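Local coordinates for F-actin-capping protein subunit alpha (Plasmodium berghei, PDB 7A0H) that probably caps the fast-growing barbed ends of actin filaments, blocking subunit exchange there without severing them, and assembles here as an asymmetric homodimer, at residues Cys167-Asn172 and Asn199-Asp204; Glu206-Gly211 and Glu234-Val239; Ser160-Ser165 and Leu173-Cys178. All blocks are in the same frame, centred on the assembly; numbering follows the deposited sequence.

Contact 1 of 3, residues Cys167-Asn172 and Asn199-Asp204; sequences CENKYN and NFLEAD
The ring of Tyr171 drives its edge toward the face of Phe200 in an offset edge-to-face pair, with centroids 5.5 Å apart and planes at 70°. Tyr171 CD2 makes the approach, 3.7 Å from Phe200 CZ, while Tyr171 CB lies 3.4 Å from Phe200 CE2. Phe200 can meet both atoms because its CG takes the crowded position between backbone N and carbonyl carbon, which turns the ring in toward Tyr171. Beneath the rings, the two residues form an antiparallel hydrogen-bonded pair: Tyr171 N gives a 2.8 Å bond to Phe200 O, and Phe200 N returns one of 3.0 Å to Tyr171 O. Elsewhere, Leu201 crosses Asn169 nearly at a right angle, its CD2 3.4 Å from Asn169 O. A type I' turn, Cys167-Lys170, leads into the first strand, and a type I turn, Leu201-Asp204, follows the second, pinned by an almost straight Leu201 N to Asp204 OD2 bond (2.9 Å, 172°). The pair joins the open end of the hairpin 170-183/187-200, in a five-stranded antiparallel sheet. Here Tyr171 rests on Ile112 and Leu113 of helix 112-131, and Phe200 meets Tyr116 of that helix edge-to-face as well as Phe246 of helix 243-266.

Contact 2 of 3, residues Glu206-Gly211 and Glu234-Val239; sequences EIILTG and EKRVSV
Ile208 lies alongside Arg236, both chains leaving the sheet in the same direction, and its CD1 presses to 3.2 Å from Arg236 CG, a tight carbon-carbon approach. The chi2 of Ile208, -46°, bends the end of the chain toward Arg236, while the other branch, CG2, reaches across to Glu234 CG at 3.9 Å. Arg236 CB and CG pack on Ile208 CD1, and the chain runs on extended to NE. Glu206, also extended beyond CG, approaches from the other end: its OE1 stands at the edge of the guanidinium, near its plane, in a long salt bridge of 3.7 Å to Arg236 NE. The carboxylate and guanidinium planes are 60° apart, so the two groups do not face each other squarely, and the attraction is probably modest. These side chains lie on the largely solvent-facing side of the last hairpin of the antiparallel sheet, strands 206-220 and 223-238. Its backbone ladder is regular. Leu209 and Lys235 exchange nearly straight bonds, 2.8 Å from Leu209 N to Lys235 O (178°) and 2.7 Å from Lys235 N to Leu209 O. Ile207 and Val237 exchange two more. The opposite face is largely apolar, apart from Lys235, whose end turns off from the partner strand; here Ile207 runs beside Val237. Ile207 CG1, in the crowded position between backbone N and carbonyl carbon, lies 4.0 Å from Val237 CB. Ile207 CD1 is 3.9 Å from CG1 of Val239, whose side chain crosses it at about a right angle just past the strand end. This face is covered by helix 243-266, where Ile207 rests on Phe246, Leu209 on Val253 and Val237 on Ser249, while Ile207 and Leu209 also touch Val198 of the adjoining strand 187-200.

Contact 3 of 3, residues Ser160-Ser165 and Leu173-Cys178; sequences SSVYAS and LFLLIC
Phe174 O is held by one hydrogen bond and one weaker contact: Tyr163 N donates to it at 2.9 Å and 171°, in the carbonyl plane, and Val162 CA adds a CA-H...O contact at 3.4 Å. The Tyr163 ring also brings its edge up to this oxygen, adding a third neighbour from the opposite strand. Leu176 O has a similar pair of partners, with Ser161 N at 2.9 Å, though less straight (145°), and Ser160 CA at only 3.0 Å. Phe174 N and Leu176 N return bonds to Tyr163 O and Ser161 O. Above this backbone, Tyr163 and Phe174 run alongside each other, Tyr163 CD2 meeting the edge of the Phe174 ring, 3.9 Å from Phe174 CD2. Ser161 OG sits over one face of the Tyr163 ring, 3.3 Å above its plane and shifted toward the rim.

The segments belong to the first hairpin of the five-stranded antiparallel sheet, strands 154-167 and 170-183, whose ends are also joined by the Cys158-Cys179 disulfide seen in this protein. The other face of the hairpin is packed with aliphatic groups. Val162 and Leu175 stand side by side, Val162 CG2 being 3.9 Å from Leu175 CG. Leu173 CD2 turns toward the partner strand to meet Ala164 CB at 3.9 Å. This face is buried beneath two helices: Ala164 touches Leu113 and Ile177 touches Leu124 of helix 112-131, while Leu175 packs on Ile250 and Leu251 of helix 243-266. Tyr163, on the side away from them, rests on Pro83.

In the fold
Following the chain, contact 3 opens at Ser160 and closes at Cys178, shutting the tight loop of the first hairpin. Contact 1 opens at Cys167, within that loop, and ends at Asp204 beyond it, closing the long hairpin of strands 170-183 and 187-200, so the two cross and share strand 170-183. Asn172 O, a probable acceptor for Ser165 N, links them directly. Contact 2 follows in series, from Glu206 to Val239, and closes the last hairpin. Together they tie strand 154-167 to 170-183, 170-183 to 187-200, and 206-220 to 223-238 of a single antiparallel sheet. Phe200 and Ile207, in packing contact, carry contact 1 over to contact 2, and Phe246 of helix 243-266 touches all three.

Contact 1 of 3, residues Cys167-Asn172 and Asn199-Asp204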
loop_
_atom_site.group_PDB
_atom_site.type_symbol
_atom_site.label_atom_id
_atom_site.label_comp_id
_atom_site.label_asym_id
_atom_site.label_seq_id
_atom_site.Cartn_x
_atom_site.Cartn_y
_atom_site.Cartn_z
ATOM N N CYS A 167 -35.305 -16.419 0.691
ATOM C CA CYS A 167 -35.157 -16.529 2.146
ATOM C C CYS A 167 -36.517 -16.303 2.827
ATOM O O CYS A 167 -36.923 -15.161 3.069
ATOM C CB CYS A 167 -34.083 -15.536 2.640
ATOM S SG CYS A 167 -34.052 -13.797 1.937
ATOM N N GLU A 168 -37.219 -17.398 3.142
ATOM C CA GLU A 168 -38.480 -17.354 3.884
ATOM C C GLU A 168 -39.578 -16.701 3.055
ATOM O O GLU A 168 -40.351 -15.887 3.561
ATOM C CB GLU A 168 -38.346 -16.637 5.232
ATOM C CG GLU A 168 -37.499 -17.380 6.279
ATOM C CD GLU A 168 -38.152 -17.448 7.670
ATOM O OE1 GLU A 168 -38.814 -16.456 8.049
ATOM O OE2 GLU A 168 -38.008 -18.486 8.376
ATOM N N ASN A 169 -39.626 -17.055 1.769
ATOM C CA ASN A 169 -40.537 -16.519 0.756
ATOM C C ASN A 169 -40.187 -15.074 0.360
ATOM O O ASN A 169 -40.819 -14.531 -0.564
ATOM C CB ASN A 169 -42.001 -16.635 1.214
ATOM C CG ASN A 169 -42.962 -15.845 0.344
ATOM O OD1 ASN A 169 -42.843 -15.823 -0.888
ATOM N ND2 ASN A 169 -43.912 -15.168 0.988
ATOM N N LYS A 170 -39.159 -14.464 0.966
ATOM C CA LYS A 170 -38.622 -13.192 0.487
ATOM C C LYS A 170 -37.495 -13.412 -0.526
ATOM O O LYS A 170 -36.590 -14.216 -0.297
ATOM C CB LYS A 170 -38.126 -12.341 1.656
ATOM C CG LYS A 170 -37.978 -10.894 1.267
ATOM C CD LYS A 170 -38.226 -9.959 2.450
ATOM C CE LYS A 170 -38.183 -8.486 2.032
ATOM N NZ LYS A 170 -37.603 -7.593 3.128
ATOM N N TYR A 171 -37.582 -12.718 -1.655
ATOM C CA TYR A 171 -36.680 -12.978 -2.755
ATOM C C TYR A 171 -35.437 -12.114 -2.651
ATOM O O TYR A 171 -35.407 -11.129 -1.919
ATOM C CB TYR A 171 -37.259 -12.719 -4.135
ATOM C CG TYR A 171 -38.411 -13.580 -4.563
ATOM C CD1 TYR A 171 -38.598 -14.861 -4.030
ATOM C CD2 TYR A 171 -39.297 -13.126 -5.510
ATOM C CE1 TYR A 171 -39.662 -15.643 -4.421
ATOM C CE2 TYR A 171 -40.371 -13.894 -5.912
ATOM C CZ TYR A 171 -40.546 -15.152 -5.374
ATOM O OH TYR A 171 -41.612 -15.907 -5.789
ATOM N N ASN A 172 -34.397 -12.506 -3.386
ATOM C CA ASN A 172 -33.178 -11.724 -3.302
ATOM C C ASN A 172 -32.455 -11.825 -4.626
ATOM O O ASN A 172 -32.396 -12.891 -5.249
ATOM C CB ASN A 172 -32.276 -12.187 -2.149
ATOM C CG ASN A 172 -31.085 -11.284 -1.986
ATOM O OD1 ASN A 172 -31.122 -10.290 -1.235
ATOM N ND2 ASN A 172 -30.039 -11.552 -2.770
ATOM N N ASN A 199 -33.646 -7.063 -1.942
ATOM C CA ASN A 199 -34.379 -8.087 -1.217
ATOM C C ASN A 199 -35.844 -7.638 -1.202
ATOM O O ASN A 199 -36.153 -6.586 -0.648
ATOM C CB ASN A 199 -33.791 -8.251 0.202
ATOM C CG ASN A 199 -34.342 -9.467 0.920
ATOM O OD1 ASN A 199 -34.190 -10.608 0.448
ATOM N ND2 ASN A 199 -35.081 -9.226 2.002
ATOM N N PHE A 200 -36.750 -8.476 -1.721
ATOM C CA PHE A 200 -38.072 -7.979 -2.099
ATOM C C PHE A 200 -39.097 -9.102 -2.171
ATOM O O PHE A 200 -38.761 -10.273 -2.366
ATOM C CB PHE A 200 -38.039 -7.275 -3.469
ATOM C CG PHE A 200 -37.889 -8.217 -4.593
ATOM C CD1 PHE A 200 -38.933 -8.438 -5.448
ATOM C CD2 PHE A 200 -36.701 -8.912 -4.803
ATOM C CE1 PHE A 200 -38.802 -9.373 -6.495
ATOM C CE2 PHE A 200 -36.562 -9.834 -5.849
ATOM C CZ PHE A 200 -37.608 -10.088 -6.676
ATOM N N LEU A 201 -40.363 -8.706 -2.055
ATOM C CA LEU A 201 -41.495 -9.576 -2.356
ATOM C C LEU A 201 -42.059 -9.300 -3.747
ATOM O O LEU A 201 -41.974 -8.192 -4.278
ATOM C CB LEU A 201 -42.607 -9.391 -1.327
ATOM C CG LEU A 201 -42.275 -9.913 0.047
ATOM C CD1 LEU A 201 -43.216 -9.225 1.000
ATOM C CD2 LEU A 201 -42.338 -11.528 0.087
ATOM N N GLU A 202 -42.709 -10.314 -4.304
ATOM C CA GLU A 202 -43.407 -10.152 -5.584
ATOM C C GLU A 202 -44.392 -9.000 -5.550
ATOM O O GLU A 202 -44.543 -8.264 -6.532
ATOM C CB GLU A 202 -44.140 -11.448 -5.905
ATOM C CG GLU A 202 -44.525 -11.614 -7.333
ATOM C CD GLU A 202 -44.926 -13.030 -7.630
ATOM O OE1 GLU A 202 -44.581 -13.949 -6.807
ATOM O OE2 GLU A 202 -45.586 -13.193 -8.682
ATOM N N ALA A 203 -45.082 -8.832 -4.439
ATOM C CA ALA A 203 -46.147 -7.859 -4.339
ATOM C C ALA A 203 -45.615 -6.453 -4.152
ATOM O O ALA A 203 -46.367 -5.506 -4.338
ATOM C CB ALA A 203 -47.090 -8.265 -3.197
ATOM N N ASP A 204 -44.374 -6.284 -3.719
ATOM C CA ASP A 204 -43.838 -4.955 -3.460
ATOM C C ASP A 204 -43.970 -4.012 -4.663
ATOM O O ASP A 204 -43.618 -4.353 -5.788
ATOM C CB ASP A 204 -42.335 -5.055 -3.118
ATOM C CG ASP A 204 -42.033 -5.667 -1.725
ATOM O OD1 ASP A 204 -42.953 -5.913 -0.941
ATOM O OD2 ASP A 204 -40.836 -5.890 -1.416
HETATM O O HOH W 1 -43.347 -13.134 -2.882
#

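Contact 2 of 3, residues Glu206-Gly211 and Glu234-Val239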
loop_
_atom_site.group_PDB
_atom_site.type_symbol
_atom_site.label_atom_id
_atom_site.label_comp_id
_atom_site.label_asym_id
_atom_site.label_seq_id
_atom_site.Cartn_x
_atom_site.Cartn_y
_atom_site.Cartn_z
ATOM N N GLU A 206 -42.431 -0.929 -4.081
ATOM C CA GLU A 206 -41.209 -0.203 -3.794
ATOM C C GLU A 206 -40.132 -1.157 -3.280
ATOM O O GLU A 206 -40.371 -1.996 -2.406
ATOM C CB GLU A 206 -41.501 0.886 -2.767
ATOM C CG GLU A 206 -40.311 1.775 -2.612
ATOM C CD GLU A 206 -40.566 2.947 -1.709
ATOM O OE1 GLU A 206 -40.162 2.822 -0.518
ATOM O OE2 GLU A 206 -41.177 3.968 -2.189
ATOM N N ILE A 207 -38.944 -1.031 -3.838
ATOM C CA ILE A 207 -37.837 -1.851 -3.384
ATOM C C ILE A 207 -36.713 -0.926 -3.019
ATOM O O ILE A 207 -36.693 0.243 -3.400
ATOM C CB ILE A 207 -37.362 -2.851 -4.419
ATOM C CG1 ILE A 207 -36.754 -2.050 -5.537
ATOM C CG2 ILE A 207 -38.526 -3.820 -4.701
ATOM C CD1 ILE A 207 -36.490 -2.927 -6.747
ATOM N N ILE A 208 -35.805 -1.476 -2.219
ATOM C CA ILE A 208 -34.564 -0.846 -1.819
ATOM C C ILE A 208 -33.469 -1.548 -2.597
ATOM O O ILE A 208 -33.391 -2.771 -2.587
ATOM C CB ILE A 208 -34.309 -0.986 -0.322
ATOM C CG1 ILE A 208 -35.425 -0.299 0.462
ATOM C CG2 ILE A 208 -33.006 -0.331 0.074
ATOM C CD1 ILE A 208 -35.758 1.090 -0.079
ATOM N N LEU A 209 -32.730 -0.802 -3.342
ATOM C CA LEU A 209 -31.585 -1.277 -4.088
ATOM C C LEU A 209 -30.354 -0.666 -3.390
ATOM O O LEU A 209 -30.286 0.541 -3.191
ATOM C CB LEU A 209 -31.714 -0.855 -5.542
ATOM C CG LEU A 209 -30.574 -1.353 -6.410
ATOM C CD1 LEU A 209 -30.619 -2.924 -6.660
ATOM C CD2 LEU A 209 -30.593 -0.617 -7.710
ATOM N N THR A 210 -29.504 -1.524 -2.819
ATOM C CA THR A 210 -28.221 -1.162 -2.185
ATOM C C THR A 210 -27.105 -1.587 -3.113
ATOM O O THR A 210 -27.212 -2.633 -3.765
ATOM C CB THR A 210 -27.980 -1.906 -0.885
ATOM O OG1 THR A 210 -28.075 -3.308 -1.195
ATOM C CG2 THR A 210 -28.988 -1.495 0.157
ATOM N N GLY A 211 -26.077 -0.768 -3.217
ATOM C CA GLY A 211 -24.983 -1.072 -4.106
ATOM C C GLY A 211 -23.668 -0.599 -3.538
ATOM O O GLY A 211 -23.598 0.252 -2.633
ATOM N N GLU A 234 -27.741 3.546 -1.700
ATOM C CA GLU A 234 -28.992 2.971 -1.186
ATOM C C GLU A 234 -30.202 3.747 -1.740
ATOM O O GLU A 234 -30.498 4.854 -1.290
ATOM C CB GLU A 234 -29.005 2.963 0.342
ATOM C CG GLU A 234 -30.345 2.411 0.934
ATOM C CD GLU A 234 -30.274 2.146 2.438
ATOM O OE1 GLU A 234 -29.173 1.922 2.971
ATOM O OE2 GLU A 234 -31.322 2.165 3.097
ATOM N N LYS A 235 -30.896 3.157 -2.724
ATOM C CA LYS A 235 -31.936 3.857 -3.473
ATOM C C LYS A 235 -33.300 3.177 -3.338
ATOM O O LYS A 235 -33.421 1.947 -3.459
ATOM C CB LYS A 235 -31.553 3.914 -4.990
ATOM C CG LYS A 235 -30.153 4.539 -5.295
ATOM C CD LYS A 235 -30.113 6.008 -4.907
ATOM C CE LYS A 235 -28.977 6.707 -5.579
ATOM N NZ LYS A 235 -28.871 8.134 -5.145
ATOM N N ARG A 236 -34.334 3.985 -3.160
ATOM C CA ARG A 236 -35.735 3.540 -3.260
ATOM C C ARG A 236 -36.188 3.650 -4.712
ATOM O O ARG A 236 -35.998 4.681 -5.356
ATOM C CB ARG A 236 -36.674 4.386 -2.391
ATOM C CG ARG A 236 -36.603 4.078 -0.884
ATOM C CD ARG A 236 -37.407 5.036 0.053
ATOM N NE ARG A 236 -37.490 4.490 1.429
ATOM C CZ ARG A 236 -36.861 4.946 2.533
ATOM N NH1 ARG A 236 -36.053 6.009 2.542
ATOM N NH2 ARG A 236 -37.064 4.311 3.679
ATOM N N VAL A 237 -36.745 2.584 -5.217
ATOM C CA VAL A 237 -37.144 2.479 -6.600
ATOM C C VAL A 237 -38.620 2.045 -6.646
ATOM O O VAL A 237 -39.023 1.120 -5.930
ATOM C CB VAL A 237 -36.251 1.457 -7.311
ATOM C CG1 VAL A 237 -36.566 1.404 -8.840
ATOM C CG2 VAL A 237 -34.810 1.800 -7.003
ATOM N N SER A 238 -39.397 2.661 -7.538
ATOM C CA SER A 238 -40.805 2.277 -7.748
ATOM C C SER A 238 -40.913 1.233 -8.850
ATOM O O SER A 238 -40.342 1.401 -9.931
ATOM C CB SER A 238 -41.645 3.512 -8.119
ATOM O OG SER A 238 -41.793 4.403 -6.998
ATOM N N VAL A 239 -41.672 0.165 -8.604
ATOM C CA VAL A 239 -41.711 -0.964 -9.511
ATOM C C VAL A 239 -43.133 -1.471 -9.530
ATOM O O VAL A 239 -43.950 -1.121 -8.688
ATOM C CB VAL A 239 -40.746 -2.121 -9.078
ATOM C CG1 VAL A 239 -39.367 -1.617 -9.040
ATOM C CG2 VAL A 239 -41.151 -2.649 -7.722
#

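Contact 3 of 3, residues Ser160-Ser165 and Leu173-Cys178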
loop_
_atom_site.group_PDB
_atom_site.type_symbol
_atom_site.label_atom_id
_atom_site.label_comp_id
_atom_site.label_asym_id
_atom_site.label_seq_id
_atom_site.Cartn_x
_atom_site.Cartn_y
_atom_site.Cartn_z
ATOM N N SER A 160 -20.181 -10.274 -15.850
ATOM C CA SER A 160 -21.361 -9.836 -15.121
ATOM C C SER A 160 -22.256 -11.049 -14.901
ATOM O O SER A 160 -22.329 -11.936 -15.765
ATOM C CB SER A 160 -22.206 -8.781 -15.895
ATOM O OG SER A 160 -22.564 -9.277 -17.231
ATOM N N SER A 161 -23.073 -10.985 -13.844
ATOM C CA SER A 161 -23.833 -12.169 -13.498
ATOM C C SER A 161 -24.977 -11.729 -12.644
ATOM O O SER A 161 -24.838 -10.742 -11.951
ATOM C CB SER A 161 -22.934 -13.174 -12.692
ATOM O OG SER A 161 -23.732 -14.284 -12.372
ATOM N N VAL A 162 -26.073 -12.477 -12.615
ATOM C CA VAL A 162 -27.104 -12.199 -11.619
ATOM C C VAL A 162 -27.437 -13.499 -10.883
ATOM O O VAL A 162 -27.691 -14.539 -11.525
ATOM C CB VAL A 162 -28.397 -11.570 -12.217
ATOM C CG1 VAL A 162 -29.319 -11.224 -11.068
ATOM C CG2 VAL A 162 -28.157 -10.150 -12.970
ATOM N N TYR A 163 -27.501 -13.415 -9.539
ATOM C CA TYR A 163 -27.748 -14.559 -8.669
ATOM C C TYR A 163 -29.053 -14.408 -7.899
ATOM O O TYR A 163 -29.370 -13.321 -7.408
ATOM C CB TYR A 163 -26.592 -14.768 -7.573
ATOM C CG TYR A 163 -25.212 -14.818 -8.144
ATOM C CD1 TYR A 163 -24.618 -16.050 -8.501
ATOM C CD2 TYR A 163 -24.534 -13.661 -8.406
ATOM C CE1 TYR A 163 -23.374 -16.110 -9.107
ATOM C CE2 TYR A 163 -23.244 -13.698 -8.966
ATOM C CZ TYR A 163 -22.662 -14.901 -9.308
ATOM O OH TYR A 163 -21.390 -14.928 -9.900
ATOM N N ALA A 164 -29.777 -15.506 -7.712
ATOM C CA ALA A 164 -31.080 -15.408 -7.050
ATOM C C ALA A 164 -31.213 -16.404 -5.917
ATOM O O ALA A 164 -30.818 -17.571 -6.061
ATOM C CB ALA A 164 -32.211 -15.698 -8.004
ATOM N N SER A 165 -31.792 -15.945 -4.804
ATOM C CA SER A 165 -32.072 -16.836 -3.677
ATOM C C SER A 165 -33.368 -16.380 -3.035
ATOM O O SER A 165 -33.856 -15.266 -3.297
ATOM C CB SER A 165 -30.913 -16.869 -2.638
ATOM O OG SER A 165 -30.565 -15.521 -2.250
ATOM N N LEU A 173 -32.015 -10.713 -5.105
ATOM C CA LEU A 173 -31.229 -10.727 -6.316
ATOM C C LEU A 173 -29.951 -9.935 -6.082
ATOM O O LEU A 173 -29.976 -8.815 -5.541
ATOM C CB LEU A 173 -32.025 -10.160 -7.463
ATOM C CG LEU A 173 -33.239 -10.878 -8.046
ATOM C CD1 LEU A 173 -33.988 -9.728 -8.833
ATOM C CD2 LEU A 173 -32.896 -11.985 -8.954
ATOM N N PHE A 174 -28.868 -10.493 -6.571
ATOM C CA PHE A 174 -27.562 -9.919 -6.429
ATOM C C PHE A 174 -27.029 -9.786 -7.822
ATOM O O PHE A 174 -26.956 -10.791 -8.546
ATOM C CB PHE A 174 -26.684 -10.792 -5.589
ATOM C CG PHE A 174 -25.302 -10.190 -5.301
ATOM C CD1 PHE A 174 -25.187 -9.145 -4.413
ATOM C CD2 PHE A 174 -24.151 -10.677 -5.924
ATOM C CE1 PHE A 174 -23.941 -8.588 -4.101
ATOM C CE2 PHE A 174 -22.861 -10.139 -5.617
ATOM C CZ PHE A 174 -22.758 -9.117 -4.703
ATOM N N LEU A 175 -26.750 -8.532 -8.208
ATOM C CA LEU A 175 -26.345 -8.176 -9.571
ATOM C C LEU A 175 -24.933 -7.685 -9.454
ATOM O O LEU A 175 -24.644 -6.860 -8.563
ATOM C CB LEU A 175 -27.210 -7.048 -10.204
ATOM C CG LEU A 175 -28.719 -7.244 -10.438
ATOM C CD1 LEU A 175 -29.437 -6.922 -9.152
ATOM C CD2 LEU A 175 -29.300 -6.430 -11.637
ATOM N N LEU A 176 -24.098 -8.104 -10.397
ATOM C CA LEU A 176 -22.656 -7.900 -10.260
ATOM C C LEU A 176 -21.966 -7.725 -11.604
ATOM O O LEU A 176 -22.166 -8.517 -12.570
ATOM C CB LEU A 176 -22.024 -9.113 -9.559
ATOM C CG LEU A 176 -20.485 -9.182 -9.326
ATOM C CD1 LEU A 176 -20.050 -8.098 -8.356
ATOM C CD2 LEU A 176 -20.139 -10.617 -8.731
ATOM N N ILE A 177 -21.160 -6.661 -11.657
ATOM C CA ILE A 177 -20.321 -6.380 -12.829
ATOM C C ILE A 177 -18.836 -6.362 -12.399
ATOM O O ILE A 177 -18.483 -5.676 -11.430
ATOM C CB ILE A 177 -20.650 -5.039 -13.493
ATOM C CG1 ILE A 177 -22.129 -4.945 -13.865
ATOM C CG2 ILE A 177 -19.779 -4.870 -14.776
ATOM C CD1 ILE A 177 -22.581 -3.415 -14.424
ATOM N N CYS A 178 -18.013 -6.966 -13.232
ATOM C CA CYS A 178 -16.561 -7.021 -12.955
ATOM C C CYS A 178 -15.749 -6.673 -14.173
ATOM O O CYS A 178 -15.970 -7.238 -15.282
ATOM C CB CYS A 178 -16.121 -8.483 -12.535
ATOM S SG CYS A 178 -17.057 -9.155 -11.238
#